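Local atomic coordinates of RabGDI protein (Plasmodium falciparum 3D7, PDB entry 3P1W), a protein that probably binds prenylated Rab GTPases and slows their release of GDP. Residues 81-95 with 364-377. Residues are numbered along the deposited sequence; the frame is centred on the assembly and turned at random.
Sequences YGENRHWNVDLIPKF and NLVSFQHGVTLKGK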
loop_
_atom_site.group_PDB
_atom_site.type_symbol
_atom_site.label_atom_id
_atom_site.label_comp_id
_atom_site.label_asym_id
_atom_site.label_seq_id
_atom_site.Cartn_x
_atom_site.Cartn_y
_atom_site.Cartn_z
ATOM N N TYR A 81 -1.440 28.386 2.317
ATOM C CA TYR A 81 -0.824 27.141 1.854
ATOM C C TYR A 81 0.330 27.367 0.894
ATOM O O TYR A 81 1.051 26.434 0.565
ATOM C CB TYR A 81 -1.874 26.206 1.245
ATOM C CG TYR A 81 -2.885 25.724 2.254
ATOM C CD1 TYR A 81 -2.538 25.571 3.596
ATOM C CD2 TYR A 81 -4.178 25.399 1.875
ATOM C CE1 TYR A 81 -3.442 25.123 4.523
ATOM C CE2 TYR A 81 -5.099 24.955 2.807
ATOM C CZ TYR A 81 -4.718 24.815 4.131
ATOM O OH TYR A 81 -5.612 24.384 5.079
ATOM N N GLY A 82 0.507 28.607 0.447
ATOM C CA GLY A 82 1.698 28.964 -0.306
ATOM C C GLY A 82 1.670 28.410 -1.712
ATOM O O GLY A 82 0.596 28.232 -2.294
ATOM N N GLU A 83 2.854 28.141 -2.259
ATOM C CA GLU A 83 3.004 27.807 -3.677
ATOM C C GLU A 83 2.849 26.328 -3.960
ATOM O O GLU A 83 3.156 25.500 -3.117
ATOM C CB GLU A 83 4.382 28.236 -4.191
ATOM C CG GLU A 83 4.560 29.734 -4.333
ATOM C CD GLU A 83 5.985 30.100 -4.680
ATOM O OE1 GLU A 83 6.884 29.898 -3.825
ATOM O OE2 GLU A 83 6.200 30.587 -5.807
ATOM N N ASN A 84 2.429 26.019 -5.186
ATOM C CA ASN A 84 2.253 24.644 -5.639
ATOM C C ASN A 84 3.451 23.710 -5.433
ATOM O O ASN A 84 3.256 22.527 -5.140
ATOM C CB ASN A 84 1.866 24.628 -7.119
ATOM C CG ASN A 84 0.375 24.747 -7.336
ATOM O OD1 ASN A 84 -0.410 24.092 -6.652
ATOM N ND2 ASN A 84 -0.027 25.535 -8.337
ATOM N N ARG A 85 4.675 24.224 -5.572
ATOM C CA ARG A 85 5.868 23.357 -5.540
ATOM C C ARG A 85 6.088 22.625 -4.200
ATOM O O ARG A 85 6.790 21.621 -4.152
ATOM C CB ARG A 85 7.133 24.147 -5.933
ATOM C CG ARG A 85 7.569 25.178 -4.920
ATOM C CD ARG A 85 8.477 26.236 -5.546
ATOM N NE ARG A 85 8.755 27.288 -4.575
ATOM C CZ ARG A 85 9.646 27.190 -3.588
ATOM N NH1 ARG A 85 9.808 28.202 -2.741
ATOM N NH2 ARG A 85 10.374 26.084 -3.433
ATOM N N HIS A 86 5.488 23.122 -3.123
ATOM C CA HIS A 86 5.627 22.510 -1.796
ATOM C C HIS A 86 4.692 21.326 -1.616
ATOM O O HIS A 86 4.854 20.562 -0.672
ATOM C CB HIS A 86 5.300 23.518 -0.706
ATOM C CG HIS A 86 6.117 24.767 -0.782
ATOM N ND1 HIS A 86 7.468 24.784 -0.515
ATOM C CD2 HIS A 86 5.775 26.036 -1.104
ATOM C CE1 HIS A 86 7.926 26.015 -0.670
ATOM N NE2 HIS A 86 6.920 26.795 -1.030
ATOM N N TRP A 87 3.695 21.217 -2.489
ATOM C CA TRP A 87 2.642 20.209 -2.319
ATOM C C TRP A 87 2.727 19.096 -3.333
ATOM O O TRP A 87 2.670 19.327 -4.539
ATOM C CB TRP A 87 1.263 20.866 -2.364
ATOM C CG TRP A 87 1.069 21.848 -1.269
ATOM C CD1 TRP A 87 1.463 23.151 -1.263
ATOM C CD2 TRP A 87 0.432 21.617 -0.003
ATOM N NE1 TRP A 87 1.124 23.744 -0.076
ATOM C CE2 TRP A 87 0.490 22.826 0.719
ATOM C CE3 TRP A 87 -0.170 20.506 0.591
ATOM C CZ2 TRP A 87 -0.041 22.959 2.001
ATOM C CZ3 TRP A 87 -0.691 20.637 1.879
ATOM C CH2 TRP A 87 -0.619 21.845 2.564
ATOM N N ASN A 88 2.834 17.867 -2.828
ATOM C CA ASN A 88 2.794 16.674 -3.665
ATOM C C ASN A 88 1.926 15.629 -2.957
ATOM O O ASN A 88 2.443 14.770 -2.253
ATOM C CB ASN A 88 4.199 16.146 -3.887
ATOM C CG ASN A 88 5.063 17.120 -4.690
ATOM O OD1 ASN A 88 4.904 17.237 -5.907
ATOM N ND2 ASN A 88 5.983 17.794 -4.015
ATOM N N VAL A 89 0.611 15.736 -3.150
ATOM C CA VAL A 89 -0.362 14.951 -2.386
ATOM C C VAL A 89 -0.787 13.712 -3.163
ATOM O O VAL A 89 -1.521 13.798 -4.155
ATOM C CB VAL A 89 -1.584 15.825 -2.043
ATOM C CG1 VAL A 89 -2.635 15.019 -1.236
ATOM C CG2 VAL A 89 -1.151 17.127 -1.300
ATOM N N ASP A 90 -0.286 12.562 -2.726
ATOM C CA ASP A 90 -0.646 11.301 -3.312
ATOM C C ASP A 90 -2.117 11.007 -2.997
ATOM O O ASP A 90 -2.549 11.148 -1.846
ATOM C CB ASP A 90 0.218 10.179 -2.723
ATOM C CG ASP A 90 1.654 10.180 -3.236
ATOM O OD1 ASP A 90 1.952 10.640 -4.353
ATOM O OD2 ASP A 90 2.517 9.656 -2.517
ATOM N N LEU A 91 -2.901 10.629 -4.002
ATOM C CA LEU A 91 -4.275 10.200 -3.743
ATOM C C LEU A 91 -4.293 8.914 -2.901
ATOM O O LEU A 91 -5.186 8.707 -2.088
ATOM C CB LEU A 91 -5.026 9.939 -5.040
ATOM C CG LEU A 91 -5.315 11.179 -5.855
ATOM C CD1 LEU A 91 -5.896 10.767 -7.218
ATOM C CD2 LEU A 91 -6.257 12.060 -5.117
ATOM N N ILE A 92 -3.284 8.068 -3.107
ATOM C CA ILE A 92 -3.207 6.770 -2.466
ATOM C C ILE A 92 -1.789 6.594 -1.900
ATOM O O ILE A 92 -0.953 5.901 -2.499
ATOM C CB ILE A 92 -3.608 5.625 -3.419
ATOM C CG1 ILE A 92 -4.997 5.862 -4.022
ATOM C CG2 ILE A 92 -3.578 4.251 -2.700
ATOM C CD1 ILE A 92 -5.505 4.774 -4.977
ATOM N N PRO A 93 -1.515 7.240 -0.748
ATOM C CA PRO A 93 -0.189 7.163 -0.150
ATOM C C PRO A 93 -0.054 5.836 0.564
ATOM O O PRO A 93 -0.759 5.559 1.571
ATOM C CB PRO A 93 -0.155 8.328 0.835
ATOM C CG PRO A 93 -1.602 8.580 1.225
ATOM C CD PRO A 93 -2.419 8.148 -0.006
ATOM N N LYS A 94 0.766 4.977 0.012
ATOM C CA LYS A 94 1.077 3.721 0.673
ATOM C C LYS A 94 2.559 3.702 1.024
ATOM O O LYS A 94 3.421 3.882 0.153
ATOM C CB LYS A 94 0.721 2.553 -0.224
ATOM C CG LYS A 94 -0.794 2.262 -0.283
ATOM C CD LYS A 94 -1.172 1.323 -1.376
ATOM C CE LYS A 94 -2.688 1.021 -1.388
ATOM N NZ LYS A 94 -3.174 -0.036 -0.424
ATOM N N PHE A 95 2.857 3.426 2.273
ATOM C CA PHE A 95 4.248 3.237 2.661
ATOM C C PHE A 95 4.801 1.852 2.270
ATOM O O PHE A 95 4.070 0.902 2.027
ATOM C CB PHE A 95 4.412 3.457 4.162
ATOM C CG PHE A 95 4.013 4.806 4.654
ATOM C CD1 PHE A 95 4.197 5.950 3.906
ATOM C CD2 PHE A 95 3.514 4.944 5.940
ATOM C CE1 PHE A 95 3.870 7.195 4.420
ATOM C CE2 PHE A 95 3.179 6.190 6.435
ATOM C CZ PHE A 95 3.369 7.312 5.675
ATOM N N ASN A 364 -2.208 7.258 7.360
ATOM C CA ASN A 364 -0.829 7.676 7.081
ATOM C C ASN A 364 -0.679 9.164 7.278
ATOM O O ASN A 364 -1.605 9.909 7.023
ATOM C CB ASN A 364 -0.424 7.286 5.682
ATOM C CG ASN A 364 -0.033 5.838 5.604
ATOM O OD1 ASN A 364 0.171 5.182 6.644
ATOM N ND2 ASN A 364 0.074 5.314 4.394
ATOM N N LEU A 365 0.487 9.585 7.755
ATOM C CA LEU A 365 0.751 10.983 8.004
ATOM C C LEU A 365 2.078 11.300 7.313
ATOM O O LEU A 365 3.064 10.574 7.522
ATOM C CB LEU A 365 0.835 11.242 9.523
ATOM C CG LEU A 365 1.151 12.612 10.099
ATOM C CD1 LEU A 365 2.605 13.032 9.900
ATOM C CD2 LEU A 365 0.196 13.709 9.594
ATOM N N VAL A 366 2.068 12.366 6.498
ATOM C CA VAL A 366 3.248 12.893 5.851
ATOM C C VAL A 366 3.247 14.412 5.862
ATOM O O VAL A 366 2.228 15.051 6.127
ATOM C CB VAL A 366 3.374 12.347 4.425
ATOM C CG1 VAL A 366 3.789 10.854 4.451
ATOM C CG2 VAL A 366 2.057 12.541 3.689
ATOM N N SER A 367 4.415 14.997 5.617
ATOM C CA SER A 367 4.576 16.427 5.835
ATOM C C SER A 367 5.735 16.977 5.018
ATOM O O SER A 367 6.148 16.373 4.026
ATOM C CB SER A 367 4.794 16.680 7.344
ATOM O OG SER A 367 6.013 16.102 7.784
ATOM N N PHE A 368 6.249 18.137 5.435
ATOM C CA PHE A 368 7.421 18.734 4.822
ATOM C C PHE A 368 8.633 17.794 4.829
ATOM O O PHE A 368 9.467 17.862 3.922
ATOM C CB PHE A 368 7.763 20.028 5.539
ATOM C CG PHE A 368 8.993 20.711 5.006
ATOM C CD1 PHE A 368 8.968 21.340 3.761
ATOM C CD2 PHE A 368 10.174 20.724 5.744
ATOM C CE1 PHE A 368 10.104 21.979 3.268
ATOM C CE2 PHE A 368 11.314 21.353 5.251
ATOM C CZ PHE A 368 11.279 21.981 4.018
ATOM N N GLN A 369 8.728 16.913 5.825
ATOM C CA GLN A 369 9.822 15.923 5.866
ATOM C C GLN A 369 9.978 15.181 4.538
ATOM O O GLN A 369 11.096 15.037 4.031
ATOM C CB GLN A 369 9.619 14.921 7.019
ATOM C CG GLN A 369 10.679 13.811 7.091
ATOM C CD GLN A 369 10.156 12.484 7.631
ATOM O OE1 GLN A 369 9.042 12.391 8.143
ATOM N NE2 GLN A 369 10.978 11.432 7.493
ATOM N N HIS A 370 8.865 14.704 3.979
ATOM C CA HIS A 370 8.881 13.992 2.688
ATOM C C HIS A 370 8.587 14.888 1.468
ATOM O O HIS A 370 8.287 14.390 0.390
ATOM C CB HIS A 370 7.890 12.813 2.711
ATOM C CG HIS A 370 8.383 11.625 3.473
ATOM N ND1 HIS A 370 8.172 11.464 4.827
ATOM C CD2 HIS A 370 9.103 10.550 3.074
ATOM C CE1 HIS A 370 8.737 10.335 5.223
ATOM N NE2 HIS A 370 9.317 9.766 4.182
ATOM N N GLY A 371 8.663 16.203 1.640
ATOM C CA GLY A 371 8.453 17.140 0.538
ATOM C C GLY A 371 7.065 17.131 -0.069
ATOM O O GLY A 371 6.906 17.380 -1.278
ATOM N N VAL A 372 6.054 16.827 0.751
ATOM C CA VAL A 372 4.702 16.684 0.219
ATOM C C VAL A 372 3.738 17.799 0.668
ATOM O O VAL A 372 2.682 17.961 0.059
ATOM C CB VAL A 372 4.125 15.268 0.513
ATOM C CG1 VAL A 372 4.918 14.202 -0.241
ATOM C CG2 VAL A 372 4.102 14.976 1.967
ATOM N N THR A 373 4.099 18.545 1.724
ATOM C CA THR A 373 3.325 19.695 2.181
ATOM C C THR A 373 4.228 20.891 2.501
ATOM O O THR A 373 5.437 20.752 2.679
ATOM C CB THR A 373 2.503 19.369 3.469
ATOM O OG1 THR A 373 3.391 19.240 4.593
ATOM C CG2 THR A 373 1.691 18.087 3.308
ATOM N N LEU A 374 3.610 22.065 2.605
ATOM C CA LEU A 374 4.250 23.270 3.115
ATOM C C LEU A 374 4.801 23.032 4.511
ATOM O O LEU A 374 4.174 22.337 5.315
ATOM C CB LEU A 374 3.210 24.394 3.194
ATOM C CG LEU A 374 3.728 25.779 3.514
ATOM C CD1 LEU A 374 4.473 26.303 2.285
ATOM C CD2 LEU A 374 2.578 26.704 3.900
ATOM N N LYS A 375 5.965 23.618 4.820
ATOM C CA LYS A 375 6.529 23.466 6.151
ATOM C C LYS A 375 5.511 24.011 7.147
ATOM O O LYS A 375 4.972 25.115 6.952
ATOM C CB LYS A 375 7.886 24.203 6.282
ATOM C CG LYS A 375 8.673 23.831 7.536
ATOM C CD LYS A 375 9.985 24.620 7.638
ATOM N N GLY A 376 5.254 23.253 8.209
ATOM C CA GLY A 376 4.307 23.669 9.246
ATOM C C GLY A 376 2.924 23.070 9.024
ATOM O O GLY A 376 2.048 23.180 9.876
ATOM N N LYS A 377 2.704 22.471 7.866
ATOM C CA LYS A 377 1.440 21.763 7.622
ATOM C C LYS A 377 1.704 20.258 7.482
ATOM O O LYS A 377 2.812 19.816 7.171
ATOM C CB LYS A 377 0.723 22.312 6.379
ATOM C CG LYS A 377 0.320 23.793 6.441
ATOM C CD LYS A 377 -0.671 24.113 7.572
ATOM C CE LYS A 377 -0.875 25.625 7.709
ATOM N NZ LYS A 377 -1.526 26.020 8.977
HETATM O O HOH W 1 7.234 20.276 0.693
#
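One face of the Trp87 indole lies over the backbone of Thr373 and Leu374: Thr373 CA sits 4.1 Å from the centroid of its six-membered ring, a CH-pi contact, with Thr373 CG2 beside CZ3 and Leu374 CB against CZ2. At the indole's edge, NE1 donates in the ring plane to Tyr81 O at 2.8 Å, which fixes the rotation of the ring. Leu374 N, buried against the same face, has no hydrogen-bond partner. The His86 imidazole is sandwiched, Arg85 CG above one face and Leu374 CD1 on the opposite one, the methyl offset toward the rim, 3.6 Å from His86 CD2. Leu374 forks here: chi1 of -172° swings CG away from its own N, and the branch at CG puts CD1 on the imidazole and CD2 beside Tyr81 O. The Phe95 ring stacks with one face on the Asn364 amide, the planes 24° apart, while Val366 CG1 and Leu365 O lie at its edge. Asn364 ND2 donates to Pro93 O at 3.0 Å in a bent bond from above the carbonyl plane, and also to Ser437 O. The contact joins two regions of the Rab GDI fold: the segment that enters and leaves short strand 89-90, paired with strand 61-62, and the last part of strand 361-367 with the loop returning to strand 378-385 of the large mixed sheet. That loop is gripped by Asn88 through two bonds: its N reaches Val372 O, and its ND2 meets Gly371 O nearly head-on at 2.9 Å. A water donates to both His86 O and Thr373 O, bridging two carbonyls only 3.4 Å apart. Thr373 OG1, just ahead of the type II turn 374-377, donates to the carbonyl O of its last residue, Lys377. Lys377 CE then comes to the edge of the Tyr81 ring, and both polar ends, Lys377 NZ and Tyr81 OH, converge on Glu406.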